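Local coordinates for protein hydrogenase 3 maturation protease (Escherichia coli, PDB 2E85) that cleaves a C-terminal peptide from the precursor of HycE, the large subunit of hydrogenase 3, as an endopeptidase in the maturation of that enzyme, at residues V4-L9 with P58-I63; M16-A21 with Y125-P130; A26-A31 with A134-Y139; I112-Q117 with E143-N148. The protein carries 1 engineered substitution. All coordinates share one frame; numbering follows the deposited sequence.

Interaction 1 (V4-L9 with P58-I63); sequences VTDVLL and PTRLLI. Engineered in segment 4-9: V4 (natural residue Met).
R60 lays its guanidinium alongside the carboxylate of D6, and both side chains point the same way from neighbouring strands. The arginine grips side-on with two nitrogens. R60 NE meets D6 OD1 at 2.9 Å. R60 NH2 meets D6 OD2 almost straight, at 177°. Both acceptors are approached from above the carboxylate plane, and the two flat groups are turned 43° apart. R60 has CG anti to its backbone N, and a bend at chi3 (67°) folds the guanidinium back to the aspartate. R60 NH1 has another partner, the backbone O of W145. An alanine in place of R60 would probably leave the buried D6 carboxylate without its charge partner and cut the tie to the loop of W145. A water gives D6 OD1 a further bond at 2.6 Å and also joins T59 OG1. At the entry to the strands, T59 N donates to T5 O at 2.8 Å. The backbone pairing then runs on in parallel fashion. V7 N donates to R60 O at 2.9 Å. L62 N then donates to V7 O, and L9 N to L62 O. On the other sheet face V7 CG2 presses tightly on P58 CB, 3.5 Å away, and V7 CG1 meets L61 CD1. L8 and L62 lie side by side on the face of D6 and R60. D6 and L8 pair with V38 and I40, so strand 6-11 sits between 38-43 and 60-66. These strands belong to the parallel part of the mixed sheet in the alpha/beta/alpha sandwich of the hydrogenase maturation proteases.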
loop_
_atom_site.group_PDB
_atom_site.type_symbol
_atom_site.label_atom_id
_atom_site.label_comp_id
_atom_site.label_asym_id
_atom_site.label_seq_id
_atom_site.Cartn_x
_atom_site.Cartn_y
_atom_site.Cartn_z
ATOM N N VAL B 4 10.584 21.605 8.099
ATOM C CA VAL B 4 9.276 20.929 8.164
ATOM C C VAL B 4 9.140 20.179 9.478
ATOM O O VAL B 4 10.112 19.583 9.968
ATOM C CB VAL B 4 9.024 19.985 6.937
ATOM C CG1 VAL B 4 7.742 19.129 7.109
ATOM C CG2 VAL B 4 8.948 20.795 5.658
ATOM N N THR B 5 7.937 20.233 10.043
ATOM C CA THR B 5 7.606 19.482 11.238
ATOM C C THR B 5 6.301 18.710 10.995
ATOM O O THR B 5 6.302 17.487 10.960
ATOM C CB THR B 5 7.474 20.404 12.482
ATOM O OG1 THR B 5 6.627 21.527 12.175
ATOM C CG2 THR B 5 8.844 20.927 12.868
ATOM N N ASP B 6 5.215 19.445 10.829
ATOM C CA ASP B 6 3.901 18.866 10.701
ATOM C C ASP B 6 3.504 18.698 9.246
ATOM O O ASP B 6 3.724 19.595 8.444
ATOM C CB ASP B 6 2.909 19.783 11.409
ATOM C CG ASP B 6 3.138 19.849 12.890
ATOM O OD1 ASP B 6 3.605 18.856 13.452
ATOM O OD2 ASP B 6 2.818 20.892 13.493
ATOM N N VAL B 7 2.879 17.576 8.930
ATOM C CA VAL B 7 2.327 17.361 7.576
ATOM C C VAL B 7 0.877 16.927 7.726
ATOM O O VAL B 7 0.569 16.134 8.603
ATOM C CB VAL B 7 3.151 16.297 6.803
ATOM C CG1 VAL B 7 2.521 15.998 5.443
ATOM C CG2 VAL B 7 4.603 16.807 6.602
ATOM N N LEU B 8 0.023 17.454 6.845
ATOM C CA LEU B 8 -1.405 17.140 6.833
ATOM C C LEU B 8 -1.723 16.517 5.490
ATOM O O LEU B 8 -1.547 17.151 4.441
ATOM C CB LEU B 8 -2.218 18.421 7.048
ATOM C CG LEU B 8 -3.738 18.359 6.781
ATOM C CD1 LEU B 8 -4.396 17.282 7.629
ATOM C CD2 LEU B 8 -4.420 19.723 6.932
ATOM N N LEU B 9 -2.164 15.261 5.513
ATOM C CA LEU B 9 -2.531 14.557 4.255
ATOM C C LEU B 9 -4.035 14.567 4.191
ATOM O O LEU B 9 -4.695 14.034 5.080
ATOM C CB LEU B 9 -2.005 13.121 4.236
ATOM C CG LEU B 9 -2.511 12.264 3.045
ATOM C CD1 LEU B 9 -1.995 12.817 1.685
ATOM C CD2 LEU B 9 -2.164 10.805 3.174
ATOM N N PRO B 58 8.607 14.496 8.237
ATOM C CA PRO B 58 7.843 15.125 9.299
ATOM C C PRO B 58 8.082 14.475 10.646
ATOM O O PRO B 58 8.534 13.321 10.727
ATOM C CB PRO B 58 6.393 14.903 8.888
ATOM C CG PRO B 58 6.423 13.750 7.966
ATOM C CD PRO B 58 7.757 13.694 7.339
ATOM N N THR B 59 7.780 15.244 11.679
ATOM C CA THR B 59 7.745 14.778 13.056
ATOM C C THR B 59 6.326 14.333 13.436
ATOM O O THR B 59 6.133 13.545 14.366
ATOM C CB THR B 59 8.219 15.897 14.026
ATOM O OG1 THR B 59 7.491 17.105 13.754
ATOM C CG2 THR B 59 9.706 16.174 13.817
ATOM N N ARG B 60 5.337 14.871 12.733
ATOM C CA ARG B 60 3.947 14.562 13.023
ATOM C C ARG B 60 3.157 14.584 11.728
ATOM O O ARG B 60 3.319 15.483 10.916
ATOM C CB ARG B 60 3.362 15.578 14.008
ATOM C CG ARG B 60 1.840 15.543 14.175
ATOM C CD ARG B 60 1.427 16.323 15.394
ATOM N NE ARG B 60 1.683 17.762 15.263
ATOM C CZ ARG B 60 1.371 18.662 16.193
ATOM N NH1 ARG B 60 0.789 18.280 17.328
ATOM N NH2 ARG B 60 1.621 19.941 15.980
ATOM N N LEU B 61 2.333 13.557 11.535
ATOM C CA LEU B 61 1.499 13.437 10.353
ATOM C C LEU B 61 0.021 13.285 10.783
ATOM O O LEU B 61 -0.309 12.372 11.550
ATOM C CB LEU B 61 1.897 12.214 9.557
ATOM C CG LEU B 61 0.970 11.894 8.365
ATOM C CD1 LEU B 61 1.060 12.917 7.273
ATOM C CD2 LEU B 61 1.268 10.502 7.842
ATOM N N LEU B 62 -0.837 14.167 10.262
ATOM C CA LEU B 62 -2.285 14.106 10.456
ATOM C C LEU B 62 -2.913 13.727 9.117
ATOM O O LEU B 62 -2.635 14.365 8.105
ATOM C CB LEU B 62 -2.833 15.475 10.884
ATOM C CG LEU B 62 -4.343 15.634 11.057
ATOM C CD1 LEU B 62 -5.009 14.603 12.010
ATOM C CD2 LEU B 62 -4.694 17.032 11.497
ATOM N N ILE B 63 -3.788 12.736 9.145
ATOM C CA ILE B 63 -4.495 12.307 7.935
ATOM C C ILE B 63 -5.959 12.560 8.175
ATOM O O ILE B 63 -6.485 12.146 9.214
ATOM C CB ILE B 63 -4.283 10.800 7.692
ATOM C CG1 ILE B 63 -2.793 10.509 7.535
ATOM C CG2 ILE B 63 -5.053 10.321 6.457
ATOM C CD1 ILE B 63 -2.405 9.037 7.665
HETATM O O HOH W 1 5.400 18.444 15.312
#

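Interaction 2 (M16-A21 with Y125-P130); sequences MGDDGA and YPMTQP. With CA (calcium ion), chain F.
The D18 carboxylate is the flat group that carries this contact, and both of its oxygens use their syn lone pairs toward T128. No ring stacks here: the Y125 side chain starts toward G17, but its ring leads away. T128 N donates to D18 OD1 at 2.6 Å, nearly straight at 170°. T128 OG1 donates to D18 OD2 at 3.0 Å, so one residue holds both oxygens. The M127 chain passes beside the carboxylate, with M127 CG 3.5 Å from D18 OD1. The chain then bends at chi3 and brings M127 CE to G20 C, 3.9 Å away. G17 lies close against the other segment; its CA-H points at Y125 O, with G17 CA 3.2 Å from that oxygen. A CB at G17 would clash with that of Y125. D18 OD2 also accepts from D119 N and I120 N. An asparagine in place of D18 would probably lose at least one of these acceptor bonds, because its amide nitrogen cannot accept. The next residue, D19, binds a calcium ion through D19 OD1 at 2.3 Å. With four donors around it and the start of helix 129-141 close by, the D18 carboxylate is likely to stay ionised.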
loop_
_atom_site.group_PDB
_atom_site.type_symbol
_atom_site.label_atom_id
_atom_site.label_comp_id
_atom_site.label_asym_id
_atom_site.label_seq_id
_atom_site.Cartn_x
_atom_site.Cartn_y
_atom_site.Cartn_z
ATOM N N MET B 16 -17.223 13.302 -5.353
ATOM C CA MET B 16 -17.977 12.227 -4.699
ATOM C C MET B 16 -18.740 12.699 -3.453
ATOM O O MET B 16 -18.782 12.003 -2.425
ATOM C CB MET B 16 -17.077 11.020 -4.429
ATOM C CG MET B 16 -16.637 10.253 -5.697
ATOM S SD MET B 16 -17.981 9.348 -6.577
ATOM C CE MET B 16 -18.205 7.987 -5.520
ATOM N N GLY B 17 -19.347 13.883 -3.563
ATOM C CA GLY B 17 -20.214 14.414 -2.494
ATOM C C GLY B 17 -19.457 14.622 -1.190
ATOM O O GLY B 17 -18.435 15.329 -1.161
ATOM N N ASP B 18 -19.970 14.045 -0.105
ATOM C CA ASP B 18 -19.330 14.217 1.195
ATOM C C ASP B 18 -17.922 13.616 1.263
ATOM O O ASP B 18 -17.161 13.987 2.159
ATOM C CB ASP B 18 -20.204 13.668 2.335
ATOM C CG ASP B 18 -21.414 14.548 2.635
ATOM O OD1 ASP B 18 -21.360 15.763 2.334
ATOM O OD2 ASP B 18 -22.418 13.993 3.185
ATOM N N ASP B 19 -17.575 12.724 0.328
ATOM C CA ASP B 19 -16.171 12.269 0.228
ATOM C C ASP B 19 -15.194 13.407 -0.080
ATOM O O ASP B 19 -13.958 13.205 -0.022
ATOM C CB ASP B 19 -15.995 11.157 -0.805
ATOM C CG ASP B 19 -14.688 10.420 -0.601
ATOM O OD1 ASP B 19 -14.427 10.083 0.573
ATOM O OD2 ASP B 19 -13.912 10.247 -1.562
ATOM N N GLY B 20 -15.732 14.582 -0.421
ATOM C CA GLY B 20 -14.926 15.784 -0.676
ATOM C C GLY B 20 -14.374 16.478 0.562
ATOM O O GLY B 20 -13.738 17.518 0.449
ATOM N N ALA B 21 -14.607 15.898 1.742
ATOM C CA ALA B 21 -14.257 16.593 2.981
ATOM C C ALA B 21 -12.757 16.907 3.001
ATOM O O ALA B 21 -12.342 18.026 3.357
ATOM C CB ALA B 21 -14.644 15.772 4.165
ATOM N N TYR B 125 -22.497 14.468 -6.438
ATOM C CA TYR B 125 -23.357 14.891 -5.329
ATOM C C TYR B 125 -22.784 16.169 -4.686
ATOM O O TYR B 125 -21.548 16.380 -4.685
ATOM C CB TYR B 125 -23.401 13.810 -4.249
ATOM C CG TYR B 125 -24.180 12.547 -4.568
ATOM C CD1 TYR B 125 -24.729 12.307 -5.851
ATOM C CD2 TYR B 125 -24.379 11.588 -3.581
ATOM C CE1 TYR B 125 -25.417 11.131 -6.118
ATOM C CE2 TYR B 125 -25.055 10.413 -3.840
ATOM C CZ TYR B 125 -25.597 10.200 -5.108
ATOM O OH TYR B 125 -26.263 9.011 -5.355
ATOM N N PRO B 126 -23.656 17.006 -4.091
ATOM C CA PRO B 126 -23.186 18.143 -3.318
ATOM C C PRO B 126 -22.654 17.634 -1.977
ATOM O O PRO B 126 -22.897 16.471 -1.627
ATOM C CB PRO B 126 -24.462 18.958 -3.104
ATOM C CG PRO B 126 -25.552 17.906 -3.057
ATOM C CD PRO B 126 -25.136 16.933 -4.114
ATOM N N MET B 127 -21.903 18.467 -1.269
ATOM C CA MET B 127 -21.534 18.184 0.125
ATOM C C MET B 127 -22.677 18.619 1.045
ATOM O O MET B 127 -23.310 19.663 0.815
ATOM C CB MET B 127 -20.242 18.938 0.474
ATOM C CG MET B 127 -19.760 18.811 1.909
ATOM S SD MET B 127 -18.133 19.578 2.151
ATOM C CE MET B 127 -17.353 19.015 0.633
ATOM N N THR B 128 -22.941 17.856 2.099
ATOM C CA THR B 128 -24.008 18.244 3.019
ATOM C C THR B 128 -23.500 19.144 4.148
ATOM O O THR B 128 -22.308 19.181 4.455
ATOM C CB THR B 128 -24.772 17.028 3.572
ATOM O OG1 THR B 128 -23.908 16.250 4.410
ATOM C CG2 THR B 128 -25.342 16.152 2.430
ATOM N N GLN B 129 -24.399 19.924 4.730
ATOM C CA GLN B 129 -23.991 20.927 5.715
ATOM C C GLN B 129 -23.191 20.376 6.910
ATOM O O GLN B 129 -22.219 21.025 7.322
ATOM C CB GLN B 129 -25.200 21.724 6.196
ATOM C CG GLN B 129 -24.870 22.988 6.966
ATOM C CD GLN B 129 -24.094 23.981 6.140
ATOM O OE1 GLN B 129 -24.521 24.392 5.051
ATOM N NE2 GLN B 129 -22.957 24.393 6.660
ATOM N N PRO B 130 -23.627 19.259 7.519
ATOM C CA PRO B 130 -22.856 18.717 8.654
ATOM C C PRO B 130 -21.406 18.400 8.326
ATOM O O PRO B 130 -20.526 18.550 9.191
ATOM C CB PRO B 130 -23.637 17.459 9.011
ATOM C CG PRO B 130 -25.021 17.847 8.735
ATOM C CD PRO B 130 -24.878 18.493 7.368
HETATM CA CA CA F . -12.770 8.983 1.805
HETATM O O HOH W 2 -11.848 6.837 2.404
HETATM O O HOH W 3 -10.910 7.971 0.592
HETATM O O HOH W 4 -14.205 7.324 1.305
#

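Interaction 3 (A26-A31 with A134-Y139); sequences AEKCAA and AVETVY
K28 NZ is held across the contact by one bond, a salt bridge to E136 OE1 at 2.8 Å. The ammonium meets that oxygen nearly along its C-O axis, and the two side chains cross at about a right angle. K28 is extended as far as CE and turns only at the end (chi4 -76°). E136 bends at chi2 (64°), which brings its carboxylate back to the lysine. Its other oxygen, OE2, is bonded to Q140 NE2, so the group is held at both ends. The aliphatic part of K28 does the packing. K28 CB stands over one face of the Y139 ring, 4.2 Å from the ring centroid, a CH-pi contact. K28 CE rests on V135 CG1 at 3.8 Å. C29 adds a sulfur-aromatic contact at the ring edge, with C29 SG 5.3 Å from the Y139 centroid. Y139 OH hydrogen-bonds to A32 O, just past the end of helix 21-31. The ring is therefore anchored at its tip as well as packed on one face and at an edge. The axes of 26-31 and 134-139 come within 10.5 Å and cross at -46°. V135 also packs on A21, L24 and L25 of helix 21-31. Toward the sheet, A134 and V135 rest on I116 and V138 on L114 of strand 111-116, so the pair of helices covers one face of the sheet.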
loop_
_atom_site.group_PDB
_atom_site.type_symbol
_atom_site.label_atom_id
_atom_site.label_comp_id
_atom_site.label_asym_id
_atom_site.label_seq_id
_atom_site.Cartn_x
_atom_site.Cartn_y
_atom_site.Cartn_z
ATOM N N ALA B 26 -8.138 20.948 2.391
ATOM C CA ALA B 26 -6.964 21.398 1.640
ATOM C C ALA B 26 -7.232 22.766 0.996
ATOM O O ALA B 26 -6.379 23.637 1.023
ATOM C CB ALA B 26 -6.576 20.348 0.608
ATOM N N GLU B 27 -8.427 22.960 0.457
ATOM C CA GLU B 27 -8.798 24.260 -0.115
ATOM C C GLU B 27 -8.778 25.395 0.919
ATOM O O GLU B 27 -8.269 26.504 0.638
ATOM C CB GLU B 27 -10.172 24.180 -0.770
ATOM C CG GLU B 27 -10.549 25.519 -1.382
ATOM C CD GLU B 27 -11.606 25.431 -2.449
ATOM O OE1 GLU B 27 -12.127 26.510 -2.833
ATOM O OE2 GLU B 27 -11.923 24.309 -2.896
ATOM N N LYS B 28 -9.335 25.119 2.102
ATOM C CA LYS B 28 -9.370 26.099 3.183
ATOM C C LYS B 28 -7.966 26.483 3.617
ATOM O O LYS B 28 -7.675 27.653 3.803
ATOM C CB LYS B 28 -10.148 25.558 4.379
ATOM C CG LYS B 28 -11.641 25.454 4.135
ATOM C CD LYS B 28 -12.302 24.923 5.409
ATOM C CE LYS B 28 -13.798 24.872 5.302
ATOM N NZ LYS B 28 -14.430 26.191 5.427
ATOM N N CYS B 29 -7.104 25.483 3.775
ATOM C CA CYS B 29 -5.727 25.727 4.181
ATOM C C CYS B 29 -4.952 26.520 3.137
ATOM O O CYS B 29 -4.088 27.318 3.490
ATOM C CB CYS B 29 -5.011 24.411 4.473
ATOM S SG CYS B 29 -5.667 23.531 5.905
ATOM N N ALA B 30 -5.239 26.279 1.864
ATOM C CA ALA B 30 -4.528 26.980 0.785
ATOM C C ALA B 30 -4.900 28.462 0.807
ATOM O O ALA B 30 -4.047 29.338 0.588
ATOM C CB ALA B 30 -4.850 26.358 -0.562
ATOM N N ALA B 31 -6.167 28.739 1.106
ATOM C CA ALA B 31 -6.693 30.093 1.119
ATOM C C ALA B 31 -6.285 30.867 2.372
ATOM O O ALA B 31 -6.087 32.104 2.333
ATOM C CB ALA B 31 -8.210 30.061 0.979
ATOM N N ALA B 134 -18.068 20.124 9.834
ATOM C CA ALA B 134 -17.021 19.279 10.426
ATOM C C ALA B 134 -15.685 19.728 9.866
ATOM O O ALA B 134 -14.683 19.766 10.590
ATOM C CB ALA B 134 -17.273 17.776 10.076
ATOM N N VAL B 135 -15.659 20.034 8.564
ATOM C CA VAL B 135 -14.398 20.468 7.925
ATOM C C VAL B 135 -13.910 21.789 8.525
ATOM O O VAL B 135 -12.746 21.927 8.878
ATOM C CB VAL B 135 -14.511 20.510 6.362
ATOM C CG1 VAL B 135 -13.261 21.171 5.805
ATOM C CG2 VAL B 135 -14.665 19.066 5.834
ATOM N N GLU B 136 -14.839 22.714 8.714
ATOM C CA GLU B 136 -14.521 23.935 9.487
ATOM C C GLU B 136 -14.013 23.654 10.906
ATOM O O GLU B 136 -13.062 24.294 11.370
ATOM C CB GLU B 136 -15.746 24.853 9.489
ATOM C CG GLU B 136 -15.507 26.249 10.070
ATOM C CD GLU B 136 -14.506 27.128 9.299
ATOM O OE1 GLU B 136 -14.211 26.912 8.094
ATOM O OE2 GLU B 136 -14.021 28.096 9.918
ATOM N N THR B 137 -14.643 22.705 11.605
ATOM C CA THR B 137 -14.231 22.380 12.964
ATOM C C THR B 137 -12.767 21.907 13.003
ATOM O O THR B 137 -11.974 22.368 13.814
ATOM C CB THR B 137 -15.187 21.339 13.620
ATOM O OG1 THR B 137 -16.506 21.892 13.665
ATOM C CG2 THR B 137 -14.745 21.020 15.041
ATOM N N VAL B 138 -12.410 21.013 12.097
ATOM C CA VAL B 138 -11.069 20.462 12.047
ATOM C C VAL B 138 -10.089 21.591 11.669
ATOM O O VAL B 138 -9.030 21.727 12.252
ATOM C CB VAL B 138 -10.996 19.247 11.073
ATOM C CG1 VAL B 138 -9.575 18.776 10.935
ATOM C CG2 VAL B 138 -11.855 18.074 11.600
ATOM N N TYR B 139 -10.494 22.416 10.716
ATOM C CA TYR B 139 -9.650 23.501 10.219
ATOM C C TYR B 139 -9.282 24.453 11.343
ATOM O O TYR B 139 -8.141 24.859 11.448
ATOM C CB TYR B 139 -10.359 24.233 9.074
ATOM C CG TYR B 139 -9.737 25.537 8.659
ATOM C CD1 TYR B 139 -8.570 25.562 7.872
ATOM C CD2 TYR B 139 -10.323 26.749 9.032
ATOM C CE1 TYR B 139 -8.008 26.759 7.476
ATOM C CE2 TYR B 139 -9.764 27.941 8.677
ATOM C CZ TYR B 139 -8.611 27.943 7.888
ATOM O OH TYR B 139 -8.047 29.138 7.510
#

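Interaction 4 (I112-Q117 with E143-N148); sequences IFLGIQ and EGWEGN. With CA (calcium ion), chain H.
This is apolar packing of a loop against the central sheet of an alpha/beta/alpha sandwich. Strand 111-116 runs between 60-66 and 76-78, and the chain that follows helix 129-141 comes back across the face that carries I112 and L114. No hydrogen bond joins the two segments. On the loop side W145 does most of the packing, and on the strand side I112 does. The W145 side chain points at the strand, with CG anti to its backbone N (chi1 -174°). L114 CD1 meets the indole at its edge, in the ring plane, 3.9 Å from W145 CH2. I112 comes tip to tip with the indole, I112 CD1 lying 3.6 Å from W145 NE1. I112 CG1 is anti to the carbonyl carbon, and the chain then extends (chi2 160°), which carries CD1 out to the loop. I112 CG2 touches N148 OD1 at 3.7 Å. W145 also packs on L62 of the next strand. The loop is shaped by two glycines with positive phi, G144 and G147. Before them, E143 grips a calcium ion with both oxygens, E143 OE1 at 2.4 Å and E143 OE2 at 2.7 Å. Five waters complete the ligands found on that ion. It is bound on the exposed side of the loop and takes no part in the packing. The indole N-H also makes a bent bond inside its own loop. W145 NE1 donates to G147 O at 3.0 Å, from above the carbonyl plane, and I112 CD1 lies 3.3 Å from the same oxygen.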
loop_
_atom_site.group_PDB
_atom_site.type_symbol
_atom_site.label_atom_id
_atom_site.label_comp_id
_atom_site.label_asym_id
_atom_site.label_seq_id
_atom_site.Cartn_x
_atom_site.Cartn_y
_atom_site.Cartn_z
ATOM N N ILE B 112 -1.653 10.514 13.167
ATOM C CA ILE B 112 -3.010 10.646 13.693
ATOM C C ILE B 112 -3.933 10.456 12.505
ATOM O O ILE B 112 -3.768 11.158 11.519
ATOM C CB ILE B 112 -3.216 12.086 14.286
ATOM C CG1 ILE B 112 -2.159 12.380 15.361
ATOM C CG2 ILE B 112 -4.598 12.300 14.940
ATOM C CD1 ILE B 112 -1.943 13.863 15.670
ATOM N N PHE B 113 -4.900 9.544 12.608
ATOM C CA PHE B 113 -5.880 9.363 11.536
ATOM C C PHE B 113 -7.198 9.895 12.021
ATOM O O PHE B 113 -7.770 9.342 12.979
ATOM C CB PHE B 113 -6.072 7.883 11.183
ATOM C CG PHE B 113 -6.986 7.699 10.024
ATOM C CD1 PHE B 113 -6.473 7.703 8.740
ATOM C CD2 PHE B 113 -8.384 7.639 10.211
ATOM C CE1 PHE B 113 -7.314 7.601 7.649
ATOM C CE2 PHE B 113 -9.235 7.523 9.110
ATOM C CZ PHE B 113 -8.691 7.509 7.837
ATOM N N LEU B 114 -7.702 10.923 11.343
ATOM C CA LEU B 114 -8.970 11.554 11.661
ATOM C C LEU B 114 -10.059 11.308 10.602
ATOM O O LEU B 114 -9.889 11.629 9.418
ATOM C CB LEU B 114 -8.758 13.052 11.834
ATOM C CG LEU B 114 -9.950 13.900 12.277
ATOM C CD1 LEU B 114 -9.472 15.169 12.955
ATOM C CD2 LEU B 114 -10.911 14.264 11.128
ATOM N N GLY B 115 -11.168 10.723 11.040
ATOM C CA GLY B 115 -12.284 10.403 10.160
ATOM C C GLY B 115 -13.395 11.404 10.386
ATOM O O GLY B 115 -13.636 11.868 11.516
ATOM N N ILE B 116 -14.080 11.727 9.307
ATOM C CA ILE B 116 -15.275 12.550 9.360
ATOM C C ILE B 116 -16.362 11.710 8.718
ATOM O O ILE B 116 -16.178 11.228 7.569
ATOM C CB ILE B 116 -15.144 13.819 8.488
ATOM C CG1 ILE B 116 -14.048 14.726 9.016
ATOM C CG2 ILE B 116 -16.496 14.556 8.361
ATOM C CD1 ILE B 116 -13.589 15.814 8.048
ATOM N N GLN B 117 -17.496 11.585 9.412
ATOM C CA GLN B 117 -18.619 10.794 8.890
ATOM C C GLN B 117 -19.329 11.470 7.732
ATOM O O GLN B 117 -19.917 12.531 7.907
ATOM C CB GLN B 117 -19.631 10.531 9.995
ATOM C CG GLN B 117 -20.849 9.754 9.494
ATOM C CD GLN B 117 -20.547 8.335 9.266
ATOM O OE1 GLN B 117 -19.979 7.676 10.138
ATOM N NE2 GLN B 117 -20.931 7.822 8.107
ATOM N N GLU B 143 -4.426 25.177 14.074
ATOM C CA GLU B 143 -3.474 26.070 14.699
ATOM C C GLU B 143 -3.303 25.675 16.161
ATOM O O GLU B 143 -4.273 25.566 16.900
ATOM C CB GLU B 143 -3.950 27.502 14.587
ATOM C CG GLU B 143 -3.121 28.443 15.441
ATOM C CD GLU B 143 -3.589 29.851 15.300
ATOM O OE1 GLU B 143 -3.778 30.289 14.141
ATOM O OE2 GLU B 143 -3.768 30.524 16.343
ATOM N N GLY B 144 -2.072 25.415 16.571
ATOM C CA GLY B 144 -1.840 25.002 17.949
ATOM C C GLY B 144 -2.313 23.602 18.318
ATOM O O GLY B 144 -2.372 23.260 19.502
ATOM N N TRP B 145 -2.658 22.790 17.313
ATOM C CA TRP B 145 -2.989 21.372 17.509
ATOM C C TRP B 145 -2.045 20.662 18.467
ATOM O O TRP B 145 -0.848 20.706 18.300
ATOM C CB TRP B 145 -2.926 20.646 16.166
ATOM C CG TRP B 145 -3.388 19.236 16.216
ATOM C CD1 TRP B 145 -2.740 18.155 16.779
ATOM C CD2 TRP B 145 -4.592 18.728 15.649
ATOM N NE1 TRP B 145 -3.488 17.021 16.607
ATOM C CE2 TRP B 145 -4.621 17.336 15.901
ATOM C CE3 TRP B 145 -5.643 19.311 14.937
ATOM C CZ2 TRP B 145 -5.677 16.531 15.495
ATOM C CZ3 TRP B 145 -6.679 18.512 14.520
ATOM C CH2 TRP B 145 -6.684 17.126 14.789
ATOM N N GLU B 146 -2.609 19.978 19.457
ATOM C CA GLU B 146 -1.819 19.198 20.399
ATOM C C GLU B 146 -2.556 17.912 20.624
ATOM O O GLU B 146 -3.798 17.902 20.658
ATOM C CB GLU B 146 -1.648 19.939 21.736
ATOM C CG GLU B 146 -0.951 21.326 21.638
ATOM C CD GLU B 146 0.545 21.269 21.313
ATOM O OE1 GLU B 146 1.009 20.329 20.623
ATOM O OE2 GLU B 146 1.271 22.196 21.750
ATOM N N GLY B 147 -1.799 16.825 20.759
ATOM C CA GLY B 147 -2.381 15.504 20.961
ATOM C C GLY B 147 -3.281 15.073 19.821
ATOM O O GLY B 147 -2.839 15.013 18.671
ATOM N N ASN B 148 -4.538 14.768 20.153
ATOM C CA ASN B 148 -5.566 14.436 19.175
ATOM C C ASN B 148 -6.496 15.584 18.829
ATOM O O ASN B 148 -7.633 15.368 18.375
ATOM C CB ASN B 148 -6.353 13.225 19.637
ATOM C CG ASN B 148 -5.622 11.940 19.349
ATOM O OD1 ASN B 148 -4.609 11.936 18.643
ATOM N ND2 ASN B 148 -6.121 10.840 19.890
HETATM CA CA CA H . -4.289 32.562 14.719
HETATM O O HOH W 5 -2.852 33.770 14.042
HETATM O O HOH W 6 -6.418 31.612 14.909
HETATM O O HOH W 7 -5.865 34.317 14.396
HETATM O O HOH W 8 -4.384 33.596 16.917
HETATM O O HOH W 9 -4.974 32.446 12.085
#

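In the fold
Interactions 1 and 4 share the sheet. L61 O lies 2.8 Å from I112 N, a probable hydrogen bond between neighbouring strands, and I63 O probably bonds L114 N likewise. Interaction 3 packs on both: C29 SG touches L8 CD2 at 4.1 Å, and A134 CB touches I116 CG2. The centre of interaction 2 is about 25 Å from that of interaction 1, but its A21 CB touches I116 CD1 at 4.0 Å. It shares helix 129-141 with interaction 3. D19 and D65, two of the residues that by similarity bind nickel, here bind calcium with A66. The side chain of I63 is about 5 Å from that of D65; those of L114 and V135 lie somewhat farther from it.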